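Local coordinates for nucleoside-diphosphate-sugar epimerase (Pseudomonas aeruginosa, PDB 2X4G) that catalyses the epimerisation of sugars carried on nucleoside diphosphates, as a member of the NAD-dependent epimerase/dehydratase family, at the interface of chains A and B. Residues are numbered along the deposited sequence; one frame, centred on the assembly and turned at random. Chains: chain A/B, Nucleoside-diphosphate-sugar epimerase.

Contact 1: the interface of chains A and B. Residues chain A 209-210, 267, 271-272, 275; chain B 271-272, 275, 278.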
loop_
_atom_site.group_PDB
_atom_site.type_symbol
_atom_site.label_atom_id
_atom_site.label_comp_id
_atom_site.label_asym_id
_atom_site.label_seq_id
_atom_site.Cartn_x
_atom_site.Cartn_y
_atom_site.Cartn_z
ATOM N N TYR A 209 -8.590 16.212 -5.159
ATOM C CA TYR A 209 -9.639 15.347 -4.595
ATOM C C TYR A 209 -10.229 14.496 -5.712
ATOM O O TYR A 209 -10.064 14.822 -6.891
ATOM C CB TYR A 209 -10.773 16.189 -3.995
ATOM C CG TYR A 209 -11.600 16.896 -5.052
ATOM C CD1 TYR A 209 -11.197 18.122 -5.571
ATOM C CD2 TYR A 209 -12.764 16.327 -5.554
ATOM C CE1 TYR A 209 -11.949 18.778 -6.547
ATOM C CE2 TYR A 209 -13.522 16.975 -6.547
ATOM C CZ TYR A 209 -13.103 18.202 -7.039
ATOM O OH TYR A 209 -13.819 18.862 -8.028
ATOM N N VAL A 210 -10.944 13.437 -5.341
ATOM C CA VAL A 210 -11.657 12.591 -6.292
ATOM C C VAL A 210 -13.172 12.740 -6.132
ATOM O O VAL A 210 -13.691 12.676 -5.021
ATOM C CB VAL A 210 -11.263 11.107 -6.112
ATOM C CG1 VAL A 210 -12.295 10.182 -6.750
ATOM C CG2 VAL A 210 -9.894 10.856 -6.720
ATOM N N MET A 267 -9.599 15.229 -9.622
ATOM C CA MET A 267 -8.744 14.233 -10.178
ATOM C C MET A 267 -9.620 13.100 -10.640
ATOM O O MET A 267 -10.467 12.620 -9.894
ATOM C CB MET A 267 -7.771 13.760 -9.125
ATOM C CG MET A 267 -6.620 12.980 -9.697
ATOM S SD MET A 267 -5.621 12.329 -8.369
ATOM C CE MET A 267 -6.799 11.168 -7.674
ATOM N N MET A 271 -7.697 8.184 -13.475
ATOM C CA MET A 271 -6.343 8.588 -13.117
ATOM C C MET A 271 -5.956 8.057 -11.753
ATOM O O MET A 271 -4.781 8.004 -11.431
ATOM C CB MET A 271 -6.220 10.105 -13.128
ATOM C CG MET A 271 -4.904 10.624 -13.680
ATOM S SD MET A 271 -5.147 12.196 -14.559
ATOM C CE MET A 271 -3.707 12.309 -15.633
ATOM N N ALA A 272 -6.951 7.681 -10.953
ATOM C CA ALA A 272 -6.736 7.042 -9.655
ATOM C C ALA A 272 -6.382 5.574 -9.818
ATOM O O ALA A 272 -5.446 5.083 -9.193
ATOM C CB ALA A 272 -7.971 7.190 -8.780
ATOM N N LEU A 275 -2.895 4.981 -11.252
ATOM C CA LEU A 275 -1.826 5.003 -10.247
ATOM C C LEU A 275 -1.777 3.697 -9.486
ATOM O O LEU A 275 -0.703 3.157 -9.243
ATOM C CB LEU A 275 -2.001 6.163 -9.258
ATOM C CG LEU A 275 -1.364 7.472 -9.735
ATOM C CD1 LEU A 275 -1.672 8.632 -8.828
ATOM C CD2 LEU A 275 0.148 7.306 -9.842
ATOM N N MET B 271 0.015 15.054 -9.010
ATOM C CA MET B 271 -1.213 14.268 -8.999
ATOM C C MET B 271 -0.961 12.865 -8.491
ATOM O O MET B 271 -1.892 12.181 -8.100
ATOM C CB MET B 271 -1.816 14.206 -10.395
ATOM C CG MET B 271 -3.332 14.291 -10.428
ATOM S SD MET B 271 -3.898 15.166 -11.916
ATOM C CE MET B 271 -5.557 15.714 -11.482
ATOM N N ALA B 272 0.300 12.438 -8.515
ATOM C CA ALA B 272 0.721 11.155 -7.952
ATOM C C ALA B 272 0.827 11.227 -6.439
ATOM O O ALA B 272 0.346 10.345 -5.735
ATOM C CB ALA B 272 2.049 10.723 -8.552
ATOM N N LEU B 275 -2.543 11.469 -4.666
ATOM C CA LEU B 275 -3.191 10.173 -4.438
ATOM C C LEU B 275 -2.575 9.466 -3.251
ATOM O O LEU B 275 -3.283 8.901 -2.424
ATOM C CB LEU B 275 -3.100 9.268 -5.673
ATOM C CG LEU B 275 -4.241 9.484 -6.672
ATOM C CD1 LEU B 275 -4.058 8.700 -7.942
ATOM C CD2 LEU B 275 -5.572 9.101 -6.033
ATOM N N LEU B 278 -4.297 11.121 -0.406
ATOM C CA LEU B 278 -5.654 10.608 -0.208
ATOM C C LEU B 278 -5.612 9.217 0.445
ATOM O O LEU B 278 -6.485 8.880 1.250
ATOM C CB LEU B 278 -6.423 10.559 -1.533
ATOM C CG LEU B 278 -7.164 11.834 -1.953
ATOM C CD1 LEU B 278 -6.260 13.060 -1.932
ATOM C CD2 LEU B 278 -7.797 11.645 -3.332
#
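The thioether sulphur SD of A:Met267 lies between two side chains of chain B. It is 3.6 Å from CG of B:Leu275 and 3.7 Å from CG of B:Met271. No hydrogen bond or salt bridge crosses this patch. A:Met267 ends strand 265-267. Its CG is anti to the backbone N (chi1 -165°), and the chain bends at chi3 (67°). The bend turns the terminal methyl CE towards B:Leu275. That methyl is modelled too close to the leucine for its distance to carry meaning. The side chains of A:Met267 and B:Met271 slide past each other in opposite directions, with CE of B:Met271 3.4 Å from CG of A:Met267. Helix 269-280 of each chain meets its copy here. A:Leu275 and B:Leu275 cross about the two-fold axis, but their CD1 methyls are placed too close and the exact fit is doubtful. Each CD1 also reaches the helix backbone opposite. CD1 of A:Leu275 is 3.6 Å from CA of B:Ala272, and the twin pair has the same spacing. Near the axis, SD of A:Met271 and SD of B:Met271 are 4.2 Å apart, and the side chains cross at about a right angle. Towards chain A's strand 208-210, CD2 of B:Leu278 is 4.1 Å from CG2 of A:Val210.

Contact 2: the interface of chains A and B. Residues chain A 193-194, 196-197, 206, 208; chain B 277-278, 281.
The torsions of A:Met206 and B:Leu281 bring the main groups together. In A:Met206, CG is anti to the backbone N (chi1 -172°), and the chain turns at chi3 (-90°) to present its methyl CE. In B:Leu281, CG is anti to the carbonyl carbon, beside the backbone N (chi1 -73°), and the fork of the side chain points at chain A. The two branches of B:Leu281 divide the work. CD1 meets the methyl CE of A:Met206 at 3.7 Å, and the two side chains cross at about a right angle. CD2 goes to the start of helix 196-202. It packs 3.5 Å from the beta-carbon CB of A:Arg196 and 4.0 Å from the backbone N of A:Val197. The arginine thus contributes the base of its side chain to this packing. The backbone O of A:Thr193 lies 4.1 Å from the same CD2 and helps to line this side. B:Leu281 follows helix 269-280 and inserts between helix 196-202 and the loop holding A:Met206. One turn back, B:Leu278 uses its methyl CD1, 4.2 Å from CG of A:Met206; these side chains also cross at about a right angle. B:Thr277 is peripheral, with its methyl CG2 near the backbone N of A:Met206. No hydrogen bond or salt bridge spans the patch. The polar atom most closely approached is the backbone O of A:His208, 3.3 Å from CD1 of B:Leu278.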
loop_
_atom_site.group_PDB
_atom_site.type_symbol
_atom_site.label_atom_id
_atom_site.label_comp_id
_atom_site.label_asym_id
_atom_site.label_seq_id
_atom_site.Cartn_x
_atom_site.Cartn_y
_atom_site.Cartn_z
ATOM N N THR A 193 -8.455 12.287 12.843
ATOM C CA THR A 193 -8.924 11.104 12.175
ATOM C C THR A 193 -9.654 11.650 10.961
ATOM O O THR A 193 -9.016 12.059 9.982
ATOM C CB THR A 193 -9.824 10.275 13.129
ATOM O OG1 THR A 193 -10.904 11.085 13.611
ATOM C CG2 THR A 193 -9.038 9.807 14.337
ATOM N N THR A 194 -10.979 11.727 11.060
ATOM C CA THR A 194 -11.828 12.214 9.970
ATOM C C THR A 194 -11.416 13.613 9.524
ATOM O O THR A 194 -11.407 13.907 8.338
ATOM C CB THR A 194 -13.269 12.254 10.406
ATOM O OG1 THR A 194 -13.336 12.940 11.657
ATOM C CG2 THR A 194 -13.813 10.846 10.572
ATOM N N ARG A 196 -8.590 14.846 9.035
ATOM C CA ARG A 196 -7.334 14.976 8.274
ATOM C C ARG A 196 -7.575 15.727 6.957
ATOM O O ARG A 196 -6.635 16.277 6.391
ATOM C CB ARG A 196 -6.627 13.619 8.028
ATOM C CG ARG A 196 -5.464 13.350 9.036
ATOM C CD ARG A 196 -4.740 11.960 8.911
ATOM N NE ARG A 196 -5.444 10.882 9.626
ATOM C CZ ARG A 196 -5.090 9.587 9.636
ATOM N NH1 ARG A 196 -4.018 9.165 8.972
ATOM N NH2 ARG A 196 -5.822 8.698 10.320
ATOM N N VAL A 197 -8.832 15.757 6.486
ATOM C CA VAL A 197 -9.184 16.529 5.294
ATOM C C VAL A 197 -8.845 17.970 5.537
ATOM O O VAL A 197 -8.280 18.631 4.679
ATOM C CB VAL A 197 -10.691 16.556 4.948
ATOM C CG1 VAL A 197 -10.853 16.851 3.457
ATOM C CG2 VAL A 197 -11.367 15.277 5.282
ATOM N N MET A 206 -3.163 18.161 0.631
ATOM C CA MET A 206 -4.230 17.713 -0.261
ATOM C C MET A 206 -4.402 18.699 -1.412
ATOM O O MET A 206 -5.184 19.643 -1.344
ATOM C CB MET A 206 -5.546 17.541 0.470
ATOM C CG MET A 206 -6.566 16.910 -0.405
ATOM S SD MET A 206 -8.142 16.849 0.399
ATOM C CE MET A 206 -8.101 15.260 1.233
ATOM N N HIS A 208 -5.317 17.723 -4.481
ATOM C CA HIS A 208 -6.399 17.251 -5.360
ATOM C C HIS A 208 -7.403 16.397 -4.581
ATOM O O HIS A 208 -7.092 15.895 -3.498
ATOM C CB HIS A 208 -5.840 16.398 -6.519
ATOM C CG HIS A 208 -4.920 17.132 -7.445
ATOM N ND1 HIS A 208 -5.373 17.856 -8.526
ATOM C CD2 HIS A 208 -3.569 17.228 -7.470
ATOM C CE1 HIS A 208 -4.343 18.385 -9.164
ATOM N NE2 HIS A 208 -3.235 18.020 -8.542
ATOM N N THR B 277 -1.484 10.909 -0.810
ATOM C CA THR B 277 -2.034 11.696 0.306
ATOM C C THR B 277 -3.497 11.364 0.627
ATOM O O THR B 277 -3.901 11.357 1.796
ATOM C CB THR B 277 -1.922 13.223 0.003
ATOM O OG1 THR B 277 -0.544 13.574 -0.199
ATOM C CG2 THR B 277 -2.510 14.074 1.126
ATOM N N LEU B 278 -4.297 11.121 -0.406
ATOM C CA LEU B 278 -5.654 10.608 -0.208
ATOM C C LEU B 278 -5.612 9.217 0.445
ATOM O O LEU B 278 -6.485 8.880 1.250
ATOM C CB LEU B 278 -6.423 10.559 -1.533
ATOM C CG LEU B 278 -7.164 11.834 -1.953
ATOM C CD1 LEU B 278 -6.260 13.060 -1.932
ATOM C CD2 LEU B 278 -7.797 11.645 -3.332
ATOM N N LEU B 281 -5.470 9.145 4.496
ATOM C CA LEU B 281 -6.814 8.996 5.036
ATOM C C LEU B 281 -7.297 7.575 4.745
ATOM O O LEU B 281 -7.979 6.959 5.557
ATOM C CB LEU B 281 -7.760 9.996 4.381
ATOM C CG LEU B 281 -7.616 11.459 4.787
ATOM C CD1 LEU B 281 -7.752 12.381 3.572
ATOM C CD2 LEU B 281 -8.640 11.791 5.890
#

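Contact 3: the interface of chains A and B. Residues chain A 270-271, 274, 277-278; chain B 205-208.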
loop_
_atom_site.group_PDB
_atom_site.type_symbol
_atom_site.label_atom_id
_atom_site.label_comp_id
_atom_site.label_asym_id
_atom_site.label_seq_id
_atom_site.Cartn_x
_atom_site.Cartn_y
_atom_site.Cartn_z
ATOM N N ALA A 270 -10.379 7.433 -13.379
ATOM C CA ALA A 270 -9.455 6.656 -14.197
ATOM C C ALA A 270 -7.993 6.931 -13.823
ATOM O O ALA A 270 -7.156 6.016 -13.837
ATOM C CB ALA A 270 -9.685 6.954 -15.674
ATOM N N MET A 271 -7.697 8.184 -13.475
ATOM C CA MET A 271 -6.343 8.588 -13.117
ATOM C C MET A 271 -5.956 8.057 -11.753
ATOM O O MET A 271 -4.781 8.004 -11.431
ATOM C CB MET A 271 -6.220 10.105 -13.128
ATOM C CG MET A 271 -4.904 10.624 -13.680
ATOM S SD MET A 271 -5.147 12.196 -14.559
ATOM C CE MET A 271 -3.707 12.309 -15.633
ATOM N N ALA A 274 -5.215 4.275 -12.609
ATOM C CA ALA A 274 -3.960 4.282 -13.356
ATOM C C ALA A 274 -2.729 4.412 -12.447
ATOM O O ALA A 274 -1.641 3.997 -12.840
ATOM C CB ALA A 274 -3.967 5.379 -14.406
ATOM N N THR A 277 -2.454 1.003 -10.716
ATOM C CA THR A 277 -1.868 0.107 -11.727
ATOM C C THR A 277 -0.354 0.284 -11.897
ATOM O O THR A 277 0.375 -0.691 -12.117
ATOM C CB THR A 277 -2.556 0.324 -13.111
ATOM O OG1 THR A 277 -3.964 0.062 -12.995
ATOM C CG2 THR A 277 -1.955 -0.568 -14.195
ATOM N N LEU A 278 0.116 1.526 -11.830
ATOM C CA LEU A 278 1.556 1.788 -11.787
ATOM C C LEU A 278 2.172 1.188 -10.512
ATOM O O LEU A 278 3.313 0.716 -10.535
ATOM C CB LEU A 278 1.844 3.291 -11.869
ATOM C CG LEU A 278 1.963 3.900 -13.272
ATOM C CD1 LEU A 278 0.766 3.561 -14.150
ATOM C CD2 LEU A 278 2.158 5.413 -13.174
ATOM N N GLU B 205 -4.948 -1.626 -19.347
ATOM C CA GLU B 205 -4.861 -1.310 -17.921
ATOM C C GLU B 205 -4.047 -0.049 -17.664
ATOM O O GLU B 205 -4.488 0.852 -16.949
ATOM C CB GLU B 205 -4.254 -2.484 -17.148
ATOM C CG GLU B 205 -5.119 -3.766 -17.162
ATOM C CD GLU B 205 -4.860 -4.675 -15.940
ATOM O OE1 GLU B 205 -3.737 -4.606 -15.366
ATOM O OE2 GLU B 205 -5.785 -5.440 -15.547
ATOM N N MET B 206 -2.848 0.021 -18.224
ATOM C CA MET B 206 -2.029 1.220 -18.058
ATOM C C MET B 206 -2.554 2.342 -18.947
ATOM O O MET B 206 -2.140 2.509 -20.091
ATOM C CB MET B 206 -0.570 0.958 -18.369
ATOM C CG MET B 206 0.272 2.129 -18.017
ATOM S SD MET B 206 1.951 1.879 -18.520
ATOM C CE MET B 206 2.689 1.112 -17.075
ATOM N N THR B 207 -3.470 3.116 -18.390
ATOM C CA THR B 207 -4.094 4.181 -19.126
ATOM C C THR B 207 -3.286 5.475 -19.025
ATOM O O THR B 207 -3.475 6.377 -19.831
ATOM C CB THR B 207 -5.541 4.373 -18.657
ATOM O OG1 THR B 207 -6.178 5.319 -19.509
ATOM C CG2 THR B 207 -5.624 4.848 -17.197
ATOM N N HIS B 208 -2.381 5.563 -18.050
ATOM C CA HIS B 208 -1.537 6.755 -17.868
ATOM C C HIS B 208 -0.121 6.362 -17.440
ATOM O O HIS B 208 0.102 5.248 -16.960
ATOM C CB HIS B 208 -2.123 7.690 -16.789
ATOM C CG HIS B 208 -3.471 8.253 -17.116
ATOM N ND1 HIS B 208 -3.639 9.405 -17.852
ATOM C CD2 HIS B 208 -4.717 7.838 -16.783
ATOM C CE1 HIS B 208 -4.930 9.664 -17.977
ATOM N NE2 HIS B 208 -5.606 8.726 -17.337
#
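Helix 269-280 of chain A meets the loop 205-207 of chain B and the start of its strand 208-210. The imidazole of B:His208 is covered on one face by A:Met271 and meets A:Ala274 at its edge. CG of A:Met271 lies 4.1 Å above the ring plane of B:His208, over its centre. The methionine chain stays on this side of the ring, and its methyl CE is displaced towards ND1 and CE1 of B:His208, 3.7 Å from each. The methyl CB of A:Ala274 comes at the edge of the ring, in its plane, 3.5 Å from CD2 of B:His208. CG of B:His208 is anti to the carbonyl carbon, beside the backbone N (chi1 -63°), which carries the ring to A:Met271. B:Thr207 meets the same alanine, with CG2 3.3 Å from CB of A:Ala274. OG1 of B:Thr207 is anti to its backbone N (chi1 -173°), and CG2 lies between that N and the carbonyl carbon, which points it at A:Ala274. Further along, CG2 of A:Thr277 lies 4.0 Å from the backbone O of B:Glu205. No polar bond joins the chains here. In the fold, the chain B segment links helix 196-202 to strand 208-210, and the chain A helix follows strand 265-267 closely.

Contact 1 lies between the others, about 12 Å from contact 2 and 11 Å from contact 3, measured between C-alpha centres. Contacts 2 and 3 are about 22 Å apart. Contact 1 shares B:Leu278 with contact 2 and A:Met271 with contact 3. Helix 269-280 takes part in all three. Contacts 2 and 3 use overlapping surfaces with the chains exchanged, as the two-fold symmetry requires. Together they form a continuous, largely apolar interface in which each helix packs on its copy and on the partner's 205-210 segment. This would suit a homodimer, but the structure alone does not show that this dimer forms in solution.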